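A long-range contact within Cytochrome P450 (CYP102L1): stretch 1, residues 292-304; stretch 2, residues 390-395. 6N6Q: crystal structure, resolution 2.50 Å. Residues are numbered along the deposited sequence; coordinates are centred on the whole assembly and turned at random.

Stretch 1, residues 292-304: HFLATTPDVAAQA
Stretch 2, residues 390-395: EFKPER

Stretch 1 is helical at both ends and broken in the middle. The first helix enters from earlier in the chain at His292. Thr297 (phi/psi -97/109) leaves helical geometry, and a second helix runs from Pro298 to Ala304 and onward, with phi near -65 and psi near -40. Thr297 occupies the N-cap position without making a capping bond; instead its backbone N and its OG1 both reach back to Phe293 O, each at 3.1 Å. Proline suits the first turn that follows, where no amide hydrogen is required.

Stretch 2 is extended through Glu390, Phe391 and Lys392 (phi/psi -97/147, -86/104, -135/98), then tightens into a 3-10 segment from Pro393, where Arg395 N bonds to Lys392 O at 3.1 Å. Both stretches advance in the same sense: the CA atoms of Phe293 and Phe391 lie 7.4 Å apart, those of Val300 and Pro393 7.6 Å. The extended alternation sends the CA-to-CB bonds of Phe391 and Pro393 toward stretch 1 and those of Glu390 and Lys392 away, leaving the charged residues exposed.

Phe391 dominates the 310 Å² buried between the stretches. With chi1 t (-177°) and chi2 83°, its ring forms an offset stack with that of Phe293, which has chi1 m (-75°) and chi2 -49°. The centroids are 4.4 Å apart, the planes 17° from parallel, and Phe293 CD2 comes within 3.4 Å of Phe391 CD1. The offset places Phe293 CB 3.5 Å from the Phe391 ring centroid, only 6° off the normal; reciprocally, Phe391 CB lies 4.2 Å from the Phe293 centroid. Each flat ring thus receives both ring and methylene carbon of its partner.

Val300, buried with chi1 t (173°), packs both methyls against Pro393, CG2 coming within 3.6 Å of Pro393 CD. CG1 is the nearer to the edge of the Phe391 ring, 4.0 Å from CE2. This compact, branched, apolar side chain fills the space beside the Phe391 edge and the proline ring. The CA-to-CB bond of Thr297, chi1 p (80°), points toward stretch 2, with CG2 4.3 Å from Phe391 CD2. Its OG1 donates to Phe293 O.

At the more open margin, the CA-to-CB bond of Gln303 points toward stretch 2 and its chain is extended (chi1 and chi2 t), ending near the carboxylate of Glu394, which chi1 m and chi2 p bring closer. Long polar side chains suit this margin because they tolerate solvent while their ends meet.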

ATOM      1  N   HIS A 292       7.237  14.386  -3.076  1.00 53.75           N
ATOM      2  CA  HIS A 292       7.212  15.610  -2.283  1.00 53.21           C
ATOM      3  C   HIS A 292       8.565  15.869  -1.631  1.00 55.18           C
ATOM      4  O   HIS A 292       9.099  16.982  -1.703  1.00 59.11           O
ATOM      5  CB  HIS A 292       6.120  15.532  -1.217  1.00 49.15           C
ATOM      6  CG  HIS A 292       6.272  16.554  -0.134  1.00 55.96           C
ATOM      7  ND1 HIS A 292       5.932  17.879  -0.308  1.00 53.87           N
ATOM      8  CD2 HIS A 292       6.749  16.452   1.129  1.00 52.86           C
ATOM      9  CE1 HIS A 292       6.181  18.544   0.805  1.00 49.92           C
ATOM     10  NE2 HIS A 292       6.678  17.702   1.693  1.00 50.34           N
ATOM     11  N   PHE A 293       9.134  14.849  -0.986  1.00 49.08           N
ATOM     12  CA  PHE A 293      10.400  15.042  -0.287  1.00 55.23           C
ATOM     13  C   PHE A 293      11.559  15.240  -1.257  1.00 57.23           C
ATOM     14  O   PHE A 293      12.549  15.892  -0.908  1.00 60.05           O
ATOM     15  CB  PHE A 293      10.661  13.862   0.650  1.00 56.56           C
ATOM     16  CG  PHE A 293       9.822  13.886   1.899  1.00 54.83           C
ATOM     17  CD1 PHE A 293       9.726  15.038   2.662  1.00 57.21           C
ATOM     18  CD2 PHE A 293       9.115  12.762   2.301  1.00 57.59           C
ATOM     19  CE1 PHE A 293       8.954  15.067   3.811  1.00 54.46           C
ATOM     20  CE2 PHE A 293       8.341  12.785   3.449  1.00 55.89           C
ATOM     21  CZ  PHE A 293       8.258  13.939   4.203  1.00 54.67           C
ATOM     22  N   LEU A 294      11.457  14.698  -2.474  1.00 59.29           N
ATOM     23  CA  LEU A 294      12.469  14.981  -3.487  1.00 56.08           C
ATOM     24  C   LEU A 294      12.323  16.390  -4.042  1.00 59.73           C
ATOM     25  O   LEU A 294      13.326  17.029  -4.382  1.00 68.46           O
ATOM     26  CB  LEU A 294      12.392  13.957  -4.620  1.00 55.01           C
ATOM     27  CG  LEU A 294      12.895  12.541  -4.332  1.00 55.17           C
ATOM     28  CD1 LEU A 294      12.534  11.608  -5.477  1.00 49.88           C
ATOM     29  CD2 LEU A 294      14.396  12.533  -4.087  1.00 58.56           C
ATOM     30  N   ALA A 295      11.094  16.895  -4.140  1.00 58.93           N
ATOM     31  CA  ALA A 295      10.862  18.249  -4.625  1.00 59.83           C
ATOM     32  C   ALA A 295      11.103  19.312  -3.562  1.00 62.48           C
ATOM     33  O   ALA A 295      11.059  20.504  -3.885  1.00 64.85           O
ATOM     34  CB  ALA A 295       9.432  18.380  -5.158  1.00 53.59           C
ATOM     35  N   THR A 296      11.358  18.917  -2.319  1.00 62.14           N
ATOM     36  CA  THR A 296      11.512  19.845  -1.204  1.00 61.10           C
ATOM     37  C   THR A 296      12.929  19.911  -0.656  1.00 65.62           C
ATOM     38  O   THR A 296      13.430  21.005  -0.389  1.00 73.63           O
ATOM     39  CB  THR A 296      10.543  19.464  -0.075  1.00 63.46           C
ATOM     40  OG1 THR A 296       9.199  19.753  -0.483  1.00 57.27           O
ATOM     41  CG2 THR A 296      10.859  20.229   1.204  1.00 79.30           C
ATOM     42  N   THR A 297      13.596  18.769  -0.489  1.00 65.91           N
ATOM     43  CA  THR A 297      14.963  18.752   0.008  1.00 69.29           C
ATOM     44  C   THR A 297      15.917  18.656  -1.174  1.00 69.30           C
ATOM     45  O   THR A 297      15.996  17.590  -1.808  1.00 68.06           O
ATOM     46  CB  THR A 297      15.176  17.580   0.964  1.00 67.40           C
ATOM     47  OG1 THR A 297      15.377  16.381   0.210  1.00 80.02           O
ATOM     48  CG2 THR A 297      13.954  17.395   1.854  1.00 65.46           C
ATOM     49  N   PRO A 298      16.663  19.714  -1.504  1.00 65.55           N
ATOM     50  CA  PRO A 298      17.425  19.704  -2.764  1.00 65.55           C
ATOM     51  C   PRO A 298      18.630  18.779  -2.754  1.00 65.14           C
ATOM     52  O   PRO A 298      18.985  18.242  -3.810  1.00 60.88           O
ATOM     53  CB  PRO A 298      17.845  21.169  -2.928  1.00 64.01           C
ATOM     54  CG  PRO A 298      17.921  21.682  -1.528  1.00 70.14           C
ATOM     55  CD  PRO A 298      16.824  20.981  -0.768  1.00 66.63           C
ATOM     56  N   ASP A 299      19.279  18.581  -1.603  1.00 64.01           N
ATOM     57  CA  ASP A 299      20.468  17.734  -1.575  1.00 62.81           C
ATOM     58  C   ASP A 299      20.115  16.278  -1.845  1.00 61.10           C
ATOM     59  O   ASP A 299      20.870  15.564  -2.515  1.00 63.13           O
ATOM     60  CB  ASP A 299      21.187  17.876  -0.233  1.00 72.94           C
ATOM     61  CG  ASP A 299      22.616  17.361  -0.279  1.00 86.89           C
ATOM     62  OD1 ASP A 299      23.091  17.011  -1.382  1.00 84.62           O
ATOM     63  OD2 ASP A 299      23.266  17.306   0.786  1.00 84.51           O
ATOM     64  N   VAL A 300      18.971  15.819  -1.333  1.00 65.56           N
ATOM     65  CA  VAL A 300      18.523  14.457  -1.609  1.00 62.50           C
ATOM     66  C   VAL A 300      18.182  14.296  -3.084  1.00 58.97           C
ATOM     67  O   VAL A 300      18.558  13.301  -3.718  1.00 48.19           O
ATOM     68  CB  VAL A 300      17.327  14.099  -0.709  1.00 63.24           C
ATOM     69  CG1 VAL A 300      16.743  12.749  -1.099  1.00 63.30           C
ATOM     70  CG2 VAL A 300      17.743  14.112   0.755  1.00 63.83           C
ATOM     71  N   ALA A 301      17.470  15.269  -3.656  1.00 59.36           N
ATOM     72  CA  ALA A 301      17.129  15.206  -5.072  1.00 53.34           C
ATOM     73  C   ALA A 301      18.380  15.182  -5.939  1.00 59.46           C
ATOM     74  O   ALA A 301      18.415  14.507  -6.973  1.00 65.23           O
ATOM     75  CB  ALA A 301      16.240  16.388  -5.452  1.00 58.34           C
ATOM     76  N   ALA A 302      19.420  15.912  -5.530  1.00 55.33           N
ATOM     77  CA  ALA A 302      20.661  15.926  -6.297  1.00 57.09           C
ATOM     78  C   ALA A 302      21.360  14.574  -6.236  1.00 54.83           C
ATOM     79  O   ALA A 302      21.821  14.054  -7.259  1.00 52.19           O
ATOM     80  CB  ALA A 302      21.583  17.035  -5.786  1.00 49.12           C
ATOM     81  N   GLN A 303      21.446  13.984  -5.040  1.00 49.63           N
ATOM     82  CA  GLN A 303      22.133  12.705  -4.901  1.00 53.05           C
ATOM     83  C   GLN A 303      21.372  11.586  -5.603  1.00 59.87           C
ATOM     84  O   GLN A 303      21.983  10.676  -6.176  1.00 58.62           O
ATOM     85  CB  GLN A 303      22.339  12.380  -3.421  1.00 46.15           C
ATOM     86  CG  GLN A 303      23.189  11.146  -3.175  1.00 61.49           C
ATOM     87  CD  GLN A 303      23.637  11.013  -1.732  1.00 73.27           C
ATOM     88  OE1 GLN A 303      23.429  11.915  -0.918  1.00 69.31           O
ATOM     89  NE2 GLN A 303      24.260   9.884  -1.408  1.00 67.76           N
ATOM     90  N   ALA A 304      20.039  11.639  -5.580  1.00 62.89           N
ATOM     91  CA  ALA A 304      19.253  10.627  -6.278  1.00 55.86           C
ATOM     92  C   ALA A 304      19.312  10.827  -7.788  1.00 56.87           C
ATOM     93  O   ALA A 304      19.452   9.858  -8.543  1.00 50.46           O
ATOM     94  CB  ALA A 304      17.807  10.650  -5.785  1.00 50.66           C
ATOM     95  N   GLU A 390      12.850  14.466  10.765  1.00 61.64           N
ATOM     96  CA  GLU A 390      13.502  14.965   9.564  1.00 63.86           C
ATOM     97  C   GLU A 390      13.576  13.873   8.504  1.00 57.76           C
ATOM     98  O   GLU A 390      13.703  12.686   8.816  1.00 51.60           O
ATOM     99  CB  GLU A 390      14.910  15.475   9.878  1.00 65.51           C
ATOM    100  CG  GLU A 390      14.991  16.387  11.091  1.00 74.49           C
ATOM    101  CD  GLU A 390      16.372  16.988  11.278  1.00 85.69           C
ATOM    102  OE1 GLU A 390      16.459  18.184  11.632  1.00 95.23           O
ATOM    103  OE2 GLU A 390      17.372  16.269  11.063  1.00 81.86           O
ATOM    104  N   PHE A 391      13.495  14.289   7.241  1.00 56.87           N
ATOM    105  CA  PHE A 391      13.651  13.378   6.108  1.00 58.71           C
ATOM    106  C   PHE A 391      15.141  13.267   5.802  1.00 60.15           C
ATOM    107  O   PHE A 391      15.739  14.183   5.233  1.00 57.99           O
ATOM    108  CB  PHE A 391      12.863  13.874   4.900  1.00 55.37           C
ATOM    109  CG  PHE A 391      12.918  12.947   3.718  1.00 54.31           C
ATOM    110  CD1 PHE A 391      12.074  11.852   3.639  1.00 61.85           C
ATOM    111  CD2 PHE A 391      13.811  13.172   2.684  1.00 60.42           C
ATOM    112  CE1 PHE A 391      12.121  10.995   2.553  1.00 60.37           C
ATOM    113  CE2 PHE A 391      13.862  12.320   1.595  1.00 61.11           C
ATOM    114  CZ  PHE A 391      13.017  11.231   1.530  1.00 51.77           C
ATOM    115  N   LYS A 392      15.744  12.148   6.195  1.00 59.50           N
ATOM    116  CA  LYS A 392      17.172  11.909   5.990  1.00 62.12           C
ATOM    117  C   LYS A 392      17.348  10.488   5.469  1.00 60.61           C
ATOM    118  O   LYS A 392      17.345   9.528   6.258  1.00 58.06           O
ATOM    119  CB  LYS A 392      17.967  12.126   7.275  1.00 60.26           C
ATOM    120  CG  LYS A 392      17.716  13.468   7.945  1.00 64.94           C
ATOM    121  CD  LYS A 392      18.496  13.610   9.245  1.00 75.21           C
ATOM    122  CE  LYS A 392      19.982  13.801   8.988  1.00 77.15           C
ATOM    123  NZ  LYS A 392      20.708  14.177  10.233  1.00 77.27           N
ATOM    124  N   PRO A 393      17.498  10.312   4.154  1.00 57.20           N
ATOM    125  CA  PRO A 393      17.604   8.949   3.602  1.00 50.46           C
ATOM    126  C   PRO A 393      18.790   8.163   4.127  1.00 59.97           C
ATOM    127  O   PRO A 393      18.681   6.941   4.289  1.00 57.45           O
ATOM    128  CB  PRO A 393      17.719   9.194   2.090  1.00 55.81           C
ATOM    129  CG  PRO A 393      17.103  10.539   1.874  1.00 62.21           C
ATOM    130  CD  PRO A 393      17.441  11.337   3.099  1.00 63.63           C
ATOM    131  N   GLU A 394      19.919   8.824   4.404  1.00 60.39           N
ATOM    132  CA  GLU A 394      21.099   8.115   4.886  1.00 60.87           C
ATOM    133  C   GLU A 394      20.854   7.426   6.223  1.00 64.36           C
ATOM    134  O   GLU A 394      21.619   6.531   6.599  1.00 58.37           O
ATOM    135  CB  GLU A 394      22.286   9.075   5.001  1.00 63.10           C
ATOM    136  CG  GLU A 394      22.889   9.503   3.668  1.00 70.07           C
ATOM    137  CD  GLU A 394      22.255  10.764   3.102  1.00 81.61           C
ATOM    138  OE1 GLU A 394      21.116  11.098   3.501  1.00 68.16           O
ATOM    139  OE2 GLU A 394      22.903  11.424   2.260  1.00 69.29           O
ATOM    140  N   ARG A 395      19.802   7.824   6.942  1.00 57.57           N
ATOM    141  CA  ARG A 395      19.461   7.176   8.204  1.00 61.78           C
ATOM    142  C   ARG A 395      19.129   5.702   8.014  1.00 63.05           C
ATOM    143  O   ARG A 395      19.450   4.878   8.879  1.00 64.72           O
ATOM    144  CB  ARG A 395      18.279   7.903   8.846  1.00 69.06           C
ATOM    145  CG  ARG A 395      17.719   7.244  10.091  1.00 64.82           C
ATOM    146  CD  ARG A 395      16.245   7.575  10.260  1.00 62.40           C
ATOM    147  NE  ARG A 395      15.943   8.957   9.896  1.00 58.29           N
ATOM    148  CZ  ARG A 395      16.144  10.002  10.692  1.00 64.00           C
ATOM    149  NH1 ARG A 395      16.658   9.829  11.903  1.00 60.42           N
ATOM    150  NH2 ARG A 395      15.833  11.223  10.276  1.00 59.65           N
TER